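Local atomic coordinates of putative extracellular solute-binding protein (PDB entry 4P56), a protein that probably captures solutes in the periplasm for a TRAP-type transporter and binds (R)- and (S)-mandelate. Residues Ile143-Pro148 against Leu233-His238; Pro157-Gly162 against Glu291-Asp296; Leu130-His135 against Lys319-Asp324; Met47-Glu52 against Arg260-His265. All blocks are in the same frame, centred on the assembly; numbering follows the deposited sequence.

Contact 1 of 4, residues Ile143-Pro148 against Leu233-His238; sequences IYAHGP and LYSDTH. With RMN ((R)-mandelic acid), chain D.
Tyr144 and His238 form an antiparallel hydrogen-bonded pair, and their side chains lie on the same face of the sheet. The His238 side chain can be followed outward over its partner. CB sits over one face of the phenol, 3.2 Å from Tyr144 CZ, and CG, anti to the carbonyl carbon (chi1 -67°), carries the imidazole past Tyr144 CE1 to OH. ND1 then meets Tyr144 OH at 2.8 Å in a hydrogen bond that lies at the edge of the imidazole. The far edge, CE1 and NE2, approaches the mandelate phenyl ring, NE2 lying 3.8 Å from its C2, while NE2 donates weakly to Asp236 OD2.

Ala145 and Thr237 make the next, non-hydrogen-bonded pair. Beyond it His146 N donates to Asp236 O, and Ser235 OG reaches His146 O at 3.0 Å from well above the carbonyl plane. The imidazole of His146 is fixed by its own ND1, which donates to Gly147 O at 2.7 Å almost in the ring plane (2° out). A water 2.8 Å from His146 NE2 also contacts Tyr234 OH and two mandelate oxygens. Asp236 OD2 accepts the mandelate hydroxyl O8 at 2.8 Å and is also hydrogen-bonded to Ser91 OG; Tyr94 and Arg170 also bind the ligand. Two chain crossings between the sheets thus line the mandelate site, as in the interdomain cleft of periplasmic solute-binding proteins.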
loop_
_atom_site.group_PDB
_atom_site.type_symbol
_atom_site.label_atom_id
_atom_site.label_comp_id
_atom_site.label_asym_id
_atom_site.label_seq_id
_atom_site.Cartn_x
_atom_site.Cartn_y
_atom_site.Cartn_z
ATOM N N ILE A 143 9.106 -0.975 -4.383
ATOM C CA ILE A 143 7.895 -1.234 -3.649
ATOM C C ILE A 143 7.856 -0.242 -2.498
ATOM O O ILE A 143 8.884 0.153 -1.974
ATOM C CB ILE A 143 7.871 -2.674 -3.094
ATOM C CG1 ILE A 143 7.714 -3.685 -4.225
ATOM C CG2 ILE A 143 6.757 -2.836 -2.074
ATOM C CD1 ILE A 143 8.004 -5.145 -3.783
ATOM N N TYR A 144 6.663 0.160 -2.111
ATOM C CA TYR A 144 6.472 0.973 -0.927
ATOM C C TYR A 144 5.197 0.472 -0.226
ATOM O O TYR A 144 4.452 -0.331 -0.765
ATOM C CB TYR A 144 6.364 2.486 -1.275
ATOM C CG TYR A 144 5.225 2.848 -2.227
ATOM C CD1 TYR A 144 3.926 2.945 -1.782
ATOM C CD2 TYR A 144 5.464 3.079 -3.559
ATOM C CE1 TYR A 144 2.891 3.262 -2.641
ATOM C CE2 TYR A 144 4.437 3.399 -4.435
ATOM C CZ TYR A 144 3.153 3.480 -3.968
ATOM O OH TYR A 144 2.122 3.795 -4.830
ATOM N N ALA A 145 4.953 0.985 0.967
ATOM C CA ALA A 145 3.761 0.612 1.735
ATOM C C ALA A 145 3.168 1.883 2.273
ATOM O O ALA A 145 3.893 2.863 2.447
ATOM C CB ALA A 145 4.144 -0.291 2.869
ATOM N N HIS A 146 1.864 1.890 2.547
ATOM C CA HIS A 146 1.297 3.032 3.235
ATOM C C HIS A 146 1.429 2.881 4.756
ATOM O O HIS A 146 2.069 1.943 5.247
ATOM C CB HIS A 146 -0.147 3.337 2.758
ATOM C CG HIS A 146 -1.205 2.312 3.101
ATOM N ND1 HIS A 146 -1.485 1.891 4.390
ATOM C CD2 HIS A 146 -2.166 1.750 2.320
ATOM C CE1 HIS A 146 -2.519 1.071 4.373
ATOM N NE2 HIS A 146 -2.955 0.965 3.123
ATOM N N GLY A 147 0.838 3.803 5.493
ATOM C CA GLY A 147 0.987 3.801 6.931
ATOM C C GLY A 147 0.071 2.814 7.609
ATOM O O GLY A 147 -0.561 1.992 6.953
ATOM N N PRO A 148 0.014 2.878 8.941
ATOM C CA PRO A 148 -0.819 2.000 9.752
ATOM C C PRO A 148 -2.272 2.074 9.306
ATOM O O PRO A 148 -2.820 3.175 9.187
ATOM C CB PRO A 148 -0.709 2.595 11.160
ATOM C CG PRO A 148 0.487 3.442 11.155
ATOM C CD PRO A 148 0.807 3.821 9.754
ATOM N N LEU A 233 -3.544 -1.894 12.000
ATOM C CA LEU A 233 -4.390 -3.065 11.912
ATOM C C LEU A 233 -3.938 -3.957 10.769
ATOM O O LEU A 233 -4.111 -5.186 10.813
ATOM C CB LEU A 233 -5.846 -2.649 11.722
ATOM C CG LEU A 233 -6.870 -3.779 11.577
ATOM C CD1 LEU A 233 -6.857 -4.700 12.805
ATOM C CD2 LEU A 233 -8.262 -3.246 11.340
ATOM N N TYR A 234 -3.357 -3.334 9.752
ATOM C CA TYR A 234 -2.888 -4.021 8.540
ATOM C C TYR A 234 -2.204 -2.899 7.740
ATOM O O TYR A 234 -2.210 -1.715 8.139
ATOM C CB TYR A 234 -4.075 -4.586 7.714
ATOM C CG TYR A 234 -4.747 -3.440 7.036
ATOM C CD1 TYR A 234 -5.607 -2.633 7.738
ATOM C CD2 TYR A 234 -4.430 -3.086 5.721
ATOM C CE1 TYR A 234 -6.144 -1.503 7.178
ATOM C CE2 TYR A 234 -4.987 -1.975 5.140
ATOM C CZ TYR A 234 -5.838 -1.174 5.882
ATOM O OH TYR A 234 -6.405 -0.028 5.360
ATOM N N SER A 235 -1.578 -3.249 6.635
ATOM C CA SER A 235 -1.123 -2.234 5.705
ATOM C C SER A 235 -1.230 -2.826 4.294
ATOM O O SER A 235 -1.777 -3.911 4.120
ATOM C CB SER A 235 0.303 -1.790 6.057
ATOM O OG SER A 235 0.720 -0.771 5.175
ATOM N N ASP A 236 -0.711 -2.119 3.302
ATOM C CA ASP A 236 -0.786 -2.550 1.897
ATOM C C ASP A 236 0.497 -2.076 1.242
ATOM O O ASP A 236 1.095 -1.074 1.685
ATOM C CB ASP A 236 -1.993 -1.933 1.187
ATOM C CG ASP A 236 -2.097 -2.351 -0.282
ATOM O OD1 ASP A 236 -1.681 -3.490 -0.655
ATOM O OD2 ASP A 236 -2.588 -1.512 -1.080
ATOM N N THR A 237 0.949 -2.816 0.229
ATOM C CA THR A 237 2.168 -2.452 -0.486
ATOM C C THR A 237 1.774 -2.155 -1.914
ATOM O O THR A 237 0.846 -2.754 -2.423
ATOM C CB THR A 237 3.244 -3.563 -0.431
ATOM O OG1 THR A 237 2.678 -4.834 -0.770
ATOM C CG2 THR A 237 3.844 -3.674 1.002
ATOM N N HIS A 238 2.480 -1.230 -2.539
ATOM C CA HIS A 238 2.336 -0.993 -3.949
ATOM C C HIS A 238 3.661 -1.245 -4.641
ATOM O O HIS A 238 4.721 -1.159 -4.023
ATOM C CB HIS A 238 1.948 0.472 -4.194
ATOM C CG HIS A 238 0.596 0.844 -3.695
ATOM N ND1 HIS A 238 0.114 2.134 -3.789
ATOM C CD2 HIS A 238 -0.365 0.128 -3.060
ATOM C CE1 HIS A 238 -1.098 2.187 -3.264
ATOM N NE2 HIS A 238 -1.408 0.982 -2.811
HETATM C C1 RMN D . -4.965 2.094 -1.020
HETATM C C2 RMN D . -4.725 2.674 -2.256
HETATM C C3 RMN D . -4.564 4.043 -2.374
HETATM C C4 RMN D . -4.681 4.858 -1.261
HETATM C C5 RMN D . -4.934 4.283 -0.018
HETATM C C6 RMN D . -5.071 2.909 0.091
HETATM C C7 RMN D . -5.158 0.607 -0.899
HETATM C C10 RMN D . -6.614 0.329 -0.676
HETATM O O8 RMN D . -4.505 0.067 0.185
HETATM O O11 RMN D . -7.122 0.283 0.497
HETATM O O12 RMN D . -7.373 0.195 -1.682
HETATM O O HOH W 1 -5.727 0.484 2.880
#

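Contact 2 of 4, residues Pro157-Gly162 against Glu291-Asp296; sequences PVKQIG and ELVKAD
Val293, on the outermost strand 291-294 of the six-stranded mixed sheet, packs against Lys159 in the loop that leads from strand 149-153 to strand 168-171. The two side chains cross at about a right angle, with Lys159 CG 3.9 Å from Val293 CG2. The other valine branch, CG1, anti to the backbone N (chi1 176°), comes within 4.0 Å of Val158 O. That carbonyl is itself hydrogen-bonded to Thr227 OG1.

Beyond its aliphatic part the lysine bends at chi3 (-85°), and its ammonium group turns toward Glu291. Lys159 NZ and Glu291 OE2 remain 4.2 Å apart, beyond salt-bridge range, so the attraction between these surface charges is probably modest. The second carboxylate oxygen, Glu291 OE1, faces the ring of Pro157, 4.3 Å from its CB.

Water joins the far end of the contact. Lys159 O accepts from three waters, at 2.7, 2.8 and 3.2 Å, and each of them continues to a different atom of Asp296. The first donates to OD1, the second accepts from the backbone N at 2.9 Å, and the longest link reaches OD2. Asp296 OD1 has a further task: as N-cap it accepts from Leu299 N in the first turn of helix 297-307. The contact lies on the surface beside strand 225-228, which hydrogen-bonds to strand 291-294 and against which the side chains of Pro157, Glu291 and Val293 rest, while helix 297-307 starts directly after Asp296 and packs on Ile161.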
loop_
_atom_site.group_PDB
_atom_site.type_symbol
_atom_site.label_atom_id
_atom_site.label_comp_id
_atom_site.label_asym_id
_atom_site.label_seq_id
_atom_site.Cartn_x
_atom_site.Cartn_y
_atom_site.Cartn_z
ATOM N N PRO A 157 -19.303 2.141 16.367
ATOM C CA PRO A 157 -17.985 2.150 16.992
ATOM C C PRO A 157 -17.399 0.759 17.078
ATOM O O PRO A 157 -18.126 -0.241 17.168
ATOM C CB PRO A 157 -18.255 2.702 18.389
ATOM C CG PRO A 157 -19.680 2.373 18.668
ATOM C CD PRO A 157 -20.384 2.401 17.340
ATOM N N VAL A 158 -16.077 0.694 17.013
ATOM C CA VAL A 158 -15.371 -0.572 17.154
ATOM C C VAL A 158 -14.487 -0.510 18.390
ATOM O O VAL A 158 -13.385 0.030 18.346
ATOM C CB VAL A 158 -14.483 -0.892 15.926
ATOM C CG1 VAL A 158 -13.793 -2.253 16.114
ATOM C CG2 VAL A 158 -15.304 -0.894 14.650
ATOM N N LYS A 159 -14.977 -1.073 19.487
ATOM C CA LYS A 159 -14.261 -1.075 20.751
ATOM C C LYS A 159 -14.000 -2.489 21.289
ATOM O O LYS A 159 -13.102 -2.671 22.090
ATOM C CB LYS A 159 -15.039 -0.250 21.783
ATOM C CG LYS A 159 -15.061 1.252 21.453
ATOM C CD LYS A 159 -15.995 2.046 22.376
ATOM C CE LYS A 159 -17.427 2.004 21.877
ATOM N NZ LYS A 159 -18.393 2.746 22.748
ATOM N N GLN A 160 -14.780 -3.477 20.844
ATOM C CA GLN A 160 -14.539 -4.876 21.222
ATOM C C GLN A 160 -14.665 -5.760 19.985
ATOM O O GLN A 160 -15.277 -5.356 19.002
ATOM C CB GLN A 160 -15.522 -5.328 22.279
ATOM C CG GLN A 160 -16.918 -5.535 21.717
ATOM C CD GLN A 160 -17.968 -5.712 22.797
ATOM O OE1 GLN A 160 -18.084 -6.781 23.398
ATOM N NE2 GLN A 160 -18.740 -4.657 23.052
ATOM N N ILE A 161 -14.077 -6.953 20.027
ATOM C CA ILE A 161 -13.923 -7.775 18.812
ATOM C C ILE A 161 -15.291 -8.024 18.158
ATOM O O ILE A 161 -15.419 -8.017 16.930
ATOM C CB ILE A 161 -13.167 -9.106 19.114
ATOM C CG1 ILE A 161 -12.901 -9.924 17.832
ATOM C CG2 ILE A 161 -13.945 -9.957 20.089
ATOM C CD1 ILE A 161 -11.813 -9.381 16.970
ATOM N N GLY A 162 -16.314 -8.204 18.986
ATOM C CA GLY A 162 -17.644 -8.489 18.496
ATOM C C GLY A 162 -18.238 -7.372 17.650
ATOM O O GLY A 162 -19.134 -7.631 16.854
ATOM N N GLU A 291 -15.466 10.005 16.611
ATOM C CA GLU A 291 -15.176 9.359 17.891
ATOM C C GLU A 291 -13.960 8.470 17.725
ATOM O O GLU A 291 -14.003 7.407 17.098
ATOM C CB GLU A 291 -16.347 8.535 18.413
ATOM C CG GLU A 291 -16.051 7.921 19.780
ATOM C CD GLU A 291 -17.141 6.996 20.295
ATOM O OE1 GLU A 291 -18.171 6.818 19.602
ATOM O OE2 GLU A 291 -16.972 6.460 21.417
ATOM N N LEU A 292 -12.857 8.899 18.319
ATOM C CA LEU A 292 -11.575 8.272 18.074
ATOM C C LEU A 292 -11.226 7.276 19.185
ATOM O O LEU A 292 -11.155 7.639 20.358
ATOM C CB LEU A 292 -10.521 9.365 18.002
ATOM C CG LEU A 292 -9.104 8.893 17.686
ATOM C CD1 LEU A 292 -9.039 8.172 16.337
ATOM C CD2 LEU A 292 -8.128 10.084 17.697
ATOM N N VAL A 293 -10.996 6.024 18.814
ATOM C CA VAL A 293 -10.706 4.975 19.788
ATOM C C VAL A 293 -9.277 4.490 19.610
ATOM O O VAL A 293 -8.793 4.373 18.478
ATOM C CB VAL A 293 -11.694 3.793 19.615
ATOM C CG1 VAL A 293 -11.365 2.643 20.559
ATOM C CG2 VAL A 293 -13.103 4.266 19.842
ATOM N N LYS A 294 -8.588 4.251 20.723
ATOM C CA LYS A 294 -7.338 3.495 20.697
ATOM C C LYS A 294 -7.680 2.079 21.124
ATOM O O LYS A 294 -8.185 1.864 22.219
ATOM C CB LYS A 294 -6.291 4.083 21.635
ATOM C CG LYS A 294 -4.966 3.305 21.640
ATOM C CD LYS A 294 -3.863 4.105 22.347
ATOM C CE LYS A 294 -2.513 3.389 22.369
ATOM N NZ LYS A 294 -2.402 2.346 23.435
ATOM N N ALA A 295 -7.399 1.110 20.262
ATOM C CA ALA A 295 -7.720 -0.279 20.564
ATOM C C ALA A 295 -7.176 -0.631 21.933
ATOM O O ALA A 295 -6.001 -0.424 22.194
ATOM C CB ALA A 295 -7.108 -1.208 19.508
ATOM N N ASP A 296 -8.006 -1.168 22.815
ATOM C CA ASP A 296 -7.497 -1.527 24.147
ATOM C C ASP A 296 -6.834 -2.891 24.066
ATOM O O ASP A 296 -6.910 -3.541 23.023
ATOM C CB ASP A 296 -8.575 -1.440 25.232
ATOM C CG ASP A 296 -9.663 -2.490 25.087
ATOM O OD1 ASP A 296 -9.493 -3.464 24.345
ATOM O OD2 ASP A 296 -10.698 -2.346 25.762
HETATM O O HOH W 2 -12.111 -4.656 23.681
HETATM O O HOH W 3 -10.901 -1.032 22.460
HETATM O O HOH W 4 -13.704 -1.853 25.082
#

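Contact 3 of 4, residues Leu130-His135 against Lys319-Asp324; sequences LKADEH and KAKGID
Ala132 CB lies against the root of the Lys321 side chain, 4.0 Å from Lys321 CB, and also approaches the CG2 methyl of Ile323 at 4.3 Å. Together these groups make a small apolar patch. Lys321 bends at chi2 (-68°) and then runs extended, away from Ala132 CB, until NZ comes within one water of Ala132 O. The water accepts from Lys321 NZ at 2.8 Å and donates to Ala132 O at 2.6 Å, so the lysine is tied to the 130-135 backbone through solvent.

Lys131 reaches across separately. Its CG lies between the backbone N and the carbonyl carbon (chi1 60°), and from there the extended chain carries CE to 3.4 Å from Gly322 O and 4.2 Å from Ile323 CG2. The Lys131 tip thus passes alongside the turn, with its methylene rather than its nitrogen nearest the carbonyl.

Leu101 touches both Ala132 and Lys321 from a neighbouring loop, and Ile323 also packs on Leu129 of helix 114-129. The receiving turn follows helix 310-320. Gly322, at positive phi (80°), closes that helix in a Schellman motif, and Asp324 caps helix 325-340 by accepting from Ala327 N. This turn between two helices, a Schellman motif followed by an N-cap aspartate, abuts the 3-10 segment after helix 114-129.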
loop_
_atom_site.group_PDB
_atom_site.type_symbol
_atom_site.label_atom_id
_atom_site.label_comp_id
_atom_site.label_asym_id
_atom_site.label_seq_id
_atom_site.Cartn_x
_atom_site.Cartn_y
_atom_site.Cartn_z
ATOM N N LEU A 130 12.815 -11.585 -5.088
ATOM C CA LEU A 130 12.758 -11.227 -6.503
ATOM C C LEU A 130 12.745 -12.458 -7.409
ATOM O O LEU A 130 12.097 -12.443 -8.461
ATOM C CB LEU A 130 13.946 -10.347 -6.898
ATOM C CG LEU A 130 13.989 -8.908 -6.366
ATOM C CD1 LEU A 130 15.194 -8.243 -6.926
ATOM C CD2 LEU A 130 12.752 -8.105 -6.733
ATOM N N LYS A 131 13.495 -13.502 -7.033
ATOM C CA LYS A 131 13.616 -14.700 -7.858
ATOM C C LYS A 131 12.320 -15.477 -8.091
ATOM O O LYS A 131 12.231 -16.244 -9.047
ATOM C CB LYS A 131 14.707 -15.646 -7.313
ATOM C CG LYS A 131 14.469 -16.152 -5.897
ATOM C CD LYS A 131 15.644 -17.014 -5.442
ATOM C CE LYS A 131 15.280 -17.911 -4.284
ATOM N NZ LYS A 131 16.451 -18.764 -3.887
ATOM N N ALA A 132 11.319 -15.236 -7.252
ATOM C CA ALA A 132 10.014 -15.887 -7.379
ATOM C C ALA A 132 9.153 -15.365 -8.561
ATOM O O ALA A 132 8.129 -15.980 -8.917
ATOM C CB ALA A 132 9.270 -15.719 -6.086
ATOM N N ASP A 133 9.543 -14.220 -9.117
ATOM C CA ASP A 133 8.980 -13.678 -10.367
ATOM C C ASP A 133 7.497 -13.302 -10.239
ATOM O O ASP A 133 6.740 -13.426 -11.203
ATOM C CB ASP A 133 9.161 -14.709 -11.506
ATOM C CG ASP A 133 9.114 -14.101 -12.889
ATOM O OD1 ASP A 133 9.380 -12.874 -13.020
ATOM O OD2 ASP A 133 8.847 -14.887 -13.851
ATOM N N GLU A 134 7.079 -12.800 -9.082
ATOM C CA GLU A 134 5.680 -12.382 -8.934
ATOM C C GLU A 134 5.288 -11.264 -9.908
ATOM O O GLU A 134 4.114 -11.176 -10.279
ATOM C CB GLU A 134 5.401 -11.915 -7.519
ATOM C CG GLU A 134 5.489 -12.997 -6.470
ATOM C CD GLU A 134 4.969 -12.543 -5.146
ATOM O OE1 GLU A 134 5.281 -11.382 -4.712
ATOM O OE2 GLU A 134 4.201 -13.348 -4.539
ATOM N N HIS A 135 6.241 -10.405 -10.292
ATOM C CA HIS A 135 5.962 -9.264 -11.189
ATOM C C HIS A 135 6.310 -9.611 -12.643
ATOM O O HIS A 135 6.863 -8.794 -13.376
ATOM C CB HIS A 135 6.748 -8.011 -10.732
ATOM C CG HIS A 135 6.333 -7.513 -9.386
ATOM N ND1 HIS A 135 6.697 -8.135 -8.214
ATOM C CD2 HIS A 135 5.540 -6.482 -9.046
ATOM C CE1 HIS A 135 6.128 -7.502 -7.196
ATOM N NE2 HIS A 135 5.417 -6.509 -7.682
ATOM N N LYS A 319 7.744 -21.045 1.029
ATOM C CA LYS A 319 8.360 -22.347 0.768
ATOM C C LYS A 319 7.953 -22.824 -0.618
ATOM O O LYS A 319 8.781 -23.352 -1.380
ATOM C CB LYS A 319 7.934 -23.370 1.826
ATOM C CG LYS A 319 8.561 -24.728 1.646
ATOM C CD LYS A 319 8.042 -25.742 2.684
ATOM C CE LYS A 319 8.973 -26.931 2.816
ATOM N NZ LYS A 319 8.519 -27.853 3.897
ATOM N N ALA A 320 6.678 -22.650 -0.953
ATOM C CA ALA A 320 6.196 -23.059 -2.285
ATOM C C ALA A 320 6.946 -22.297 -3.393
ATOM O O ALA A 320 7.222 -22.849 -4.445
ATOM C CB ALA A 320 4.693 -22.833 -2.412
ATOM N N LYS A 321 7.275 -21.030 -3.150
ATOM C CA LYS A 321 7.925 -20.231 -4.157
ATOM C C LYS A 321 9.434 -20.400 -4.150
ATOM O O LYS A 321 10.138 -19.721 -4.914
ATOM C CB LYS A 321 7.602 -18.740 -3.983
ATOM C CG LYS A 321 6.174 -18.379 -4.325
ATOM C CD LYS A 321 5.882 -18.538 -5.818
ATOM C CE LYS A 321 4.515 -17.926 -6.167
ATOM N NZ LYS A 321 4.136 -18.020 -7.599
ATOM N N GLY A 322 9.954 -21.257 -3.283
ATOM C CA GLY A 322 11.371 -21.550 -3.325
ATOM C C GLY A 322 12.239 -20.501 -2.650
ATOM O O GLY A 322 13.435 -20.437 -2.886
ATOM N N ILE A 323 11.659 -19.689 -1.789
ATOM C CA ILE A 323 12.474 -18.680 -1.097
ATOM C C ILE A 323 12.689 -19.040 0.358
ATOM O O ILE A 323 11.996 -19.924 0.899
ATOM C CB ILE A 323 11.861 -17.290 -1.198
ATOM C CG1 ILE A 323 10.616 -17.207 -0.349
ATOM C CG2 ILE A 323 11.596 -16.877 -2.646
ATOM C CD1 ILE A 323 10.907 -16.479 0.898
ATOM N N ASP A 324 13.661 -18.368 0.986
ATOM C CA ASP A 324 13.946 -18.536 2.415
ATOM C C ASP A 324 13.002 -17.695 3.301
ATOM O O ASP A 324 13.291 -16.555 3.663
ATOM C CB ASP A 324 15.399 -18.182 2.732
ATOM C CG ASP A 324 15.821 -18.647 4.134
ATOM O OD1 ASP A 324 14.942 -18.919 4.987
ATOM O OD2 ASP A 324 17.035 -18.707 4.383
HETATM O O HOH W 5 5.567 -16.268 -9.201
#

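Contact 4 of 4, residues Met47-Glu52 against Arg260-His265; sequences MPWGEE and RLSGRH
At 7.8 Å, the CA atoms of Glu52 and Leu261 are the nearest CA pair between residues 47-52 of helix 40-56 and residues 260-265, where a turn joins helix 252-260 to helix 263-285. Trp49 CG, anti to the backbone N (chi1 -180°), swings the edge of the indole out to that turn. NE1 donates to Leu261 O at 2.9 Å, with the carbonyl oxygen almost in the ring plane (4° out), although the donor stands well above the plane of the carbonyl group. Further along the same edge, Trp49 CZ2 lies 3.6 Å from Ser262 OG, which is hydrogen-bonded to Leu258 O. One turn on from Trp49, Glu52 faces His265, and the pair forms a His-carboxylate hydrogen bond between two helices: His265 NE2 donates to Glu52 OE1 at 2.6 Å. The syn lone pair of OE1 is used, and carboxylate and imidazole planes are turned 75° apart. The Leu261 side chain lies against Glu52. Its CD2 touches Glu52 OE1 at 3.7 Å while CD1 lies 3.8 Å from Glu52 O. Leu269, on helix 263-285, packs against both Trp49 and Glu52, and Leu141 of strand 139-145 meets Trp49 and Ser262.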
loop_
_atom_site.group_PDB
_atom_site.type_symbol
_atom_site.label_atom_id
_atom_site.label_comp_id
_atom_site.label_asym_id
_atom_site.label_seq_id
_atom_site.Cartn_x
_atom_site.Cartn_y
_atom_site.Cartn_z
HETATM N N MSE A 47 5.570 12.832 -8.769
HETATM C CA MSE A 47 5.963 14.065 -9.462
HETATM C C MSE A 47 7.393 14.474 -9.057
HETATM O O MSE A 47 8.243 14.696 -9.918
HETATM C CB MSE A 47 4.955 15.186 -9.193
HETATM C CG MSE A 47 3.606 14.938 -9.857
HETATM SE SE MSE A 47 3.708 14.785 -11.831
HETATM C CE MSE A 47 4.043 12.918 -12.140
ATOM N N PRO A 48 7.666 14.565 -7.743
ATOM C CA PRO A 48 9.051 14.889 -7.375
ATOM C C PRO A 48 10.056 13.854 -7.866
ATOM O O PRO A 48 11.186 14.201 -8.218
ATOM C CB PRO A 48 9.036 14.941 -5.840
ATOM C CG PRO A 48 7.588 14.801 -5.412
ATOM C CD PRO A 48 6.710 14.751 -6.632
ATOM N N TRP A 49 9.651 12.589 -7.892
ATOM C CA TRP A 49 10.545 11.516 -8.329
ATOM C C TRP A 49 10.841 11.696 -9.816
ATOM O O TRP A 49 11.968 11.545 -10.266
ATOM C CB TRP A 49 9.852 10.181 -8.077
ATOM C CG TRP A 49 10.600 8.939 -8.453
ATOM C CD1 TRP A 49 11.771 8.468 -7.909
ATOM C CD2 TRP A 49 10.199 7.969 -9.429
ATOM N NE1 TRP A 49 12.102 7.258 -8.479
ATOM C CE2 TRP A 49 11.159 6.938 -9.419
ATOM C CE3 TRP A 49 9.112 7.867 -10.305
ATOM C CZ2 TRP A 49 11.072 5.831 -10.267
ATOM C CZ3 TRP A 49 9.026 6.755 -11.139
ATOM C CH2 TRP A 49 9.997 5.760 -11.105
ATOM N N GLY A 50 9.816 12.038 -10.586
ATOM C CA GLY A 50 10.013 12.340 -11.999
ATOM C C GLY A 50 10.985 13.511 -12.192
ATOM O O GLY A 50 11.825 13.519 -13.096
ATOM N N GLU A 51 10.891 14.504 -11.319
ATOM C CA GLU A 51 11.815 15.637 -11.396
ATOM C C GLU A 51 13.260 15.174 -11.103
ATOM O O GLU A 51 14.232 15.654 -11.730
ATOM C CB GLU A 51 11.353 16.712 -10.422
ATOM C CG GLU A 51 10.223 17.534 -11.015
ATOM C CD GLU A 51 10.749 18.412 -12.125
ATOM O OE1 GLU A 51 11.428 19.405 -11.794
ATOM O OE2 GLU A 51 10.531 18.093 -13.320
ATOM N N GLU A 52 13.402 14.244 -10.158
ATOM C CA GLU A 52 14.728 13.727 -9.821
ATOM C C GLU A 52 15.315 13.008 -11.026
ATOM O O GLU A 52 16.480 13.171 -11.306
ATOM C CB GLU A 52 14.705 12.787 -8.593
ATOM C CG GLU A 52 14.440 13.479 -7.246
ATOM C CD GLU A 52 14.645 12.556 -6.028
ATOM O OE1 GLU A 52 15.460 11.624 -6.098
ATOM O OE2 GLU A 52 13.991 12.765 -4.988
ATOM N N ARG A 260 19.098 3.442 -9.724
ATOM C CA ARG A 260 19.651 4.034 -8.498
ATOM C C ARG A 260 18.632 4.939 -7.787
ATOM O O ARG A 260 18.627 5.062 -6.557
ATOM C CB ARG A 260 20.899 4.804 -8.885
ATOM C CG ARG A 260 21.609 5.554 -7.807
ATOM C CD ARG A 260 23.002 5.973 -8.343
ATOM N NE ARG A 260 22.928 7.019 -9.364
ATOM C CZ ARG A 260 23.306 6.896 -10.643
ATOM N NH1 ARG A 260 23.797 5.760 -11.128
ATOM N NH2 ARG A 260 23.181 7.933 -11.460
ATOM N N LEU A 261 17.769 5.564 -8.575
ATOM C CA LEU A 261 16.714 6.431 -8.056
ATOM C C LEU A 261 15.472 5.619 -7.692
ATOM O O LEU A 261 14.483 6.155 -7.206
ATOM C CB LEU A 261 16.356 7.494 -9.090
ATOM C CG LEU A 261 17.428 8.569 -9.282
ATOM C CD1 LEU A 261 17.076 9.512 -10.430
ATOM C CD2 LEU A 261 17.657 9.365 -7.960
ATOM N N SER A 262 15.522 4.310 -7.919
ATOM C CA SER A 262 14.375 3.464 -7.593
ATOM C C SER A 262 14.672 2.669 -6.324
ATOM O O SER A 262 15.406 3.142 -5.459
ATOM C CB SER A 262 14.044 2.558 -8.788
ATOM O OG SER A 262 13.631 3.341 -9.920
ATOM N N GLY A 263 14.115 1.461 -6.201
ATOM C CA GLY A 263 14.423 0.611 -5.061
ATOM C C GLY A 263 14.314 1.341 -3.734
ATOM O O GLY A 263 13.299 1.901 -3.424
ATOM N N ARG A 264 15.370 1.313 -2.936
ATOM C CA ARG A 264 15.294 1.821 -1.579
ATOM C C ARG A 264 15.042 3.336 -1.555
ATOM O O ARG A 264 14.375 3.878 -0.640
ATOM C CB ARG A 264 16.618 1.503 -0.898
ATOM C CG ARG A 264 16.632 1.774 0.561
ATOM C CD ARG A 264 18.041 1.529 1.014
ATOM N NE ARG A 264 18.069 0.796 2.257
ATOM C CZ ARG A 264 17.784 1.344 3.428
ATOM N NH1 ARG A 264 17.447 2.631 3.501
ATOM N NH2 ARG A 264 17.838 0.606 4.527
ATOM N N HIS A 265 15.617 4.026 -2.536
ATOM C CA HIS A 265 15.443 5.487 -2.659
ATOM C C HIS A 265 13.984 5.830 -2.879
ATOM O O HIS A 265 13.445 6.721 -2.231
ATOM C CB HIS A 265 16.250 6.006 -3.833
ATOM C CG HIS A 265 16.196 7.489 -4.000
ATOM N ND1 HIS A 265 16.976 8.352 -3.261
ATOM C CD2 HIS A 265 15.470 8.262 -4.835
ATOM C CE1 HIS A 265 16.731 9.595 -3.634
ATOM N NE2 HIS A 265 15.811 9.572 -4.582
#

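How the contacts relate
From the N terminus, the first segments of contacts 4, 3, 1 and 2 come in that order. The chain then returns to close contact 1 first, after 84 intervening residues, followed by contact 4, contact 2 and finally contact 3. Contact 1 is enclosed by both contact 3 and contact 4, and contact 2 by contact 3, whereas contacts 1 and 2, 2 and 4, and 3 and 4 cross. Contact 1 is central, running from the three-stranded sheet into the connections toward the six-stranded sheet. Contact 2 joins a loop to the edge of the larger sheet, contact 3 the turn after helix 310-320 to the loop after helix 114-129, and contact 4 the turn before helix 263-285 to helix 40-56.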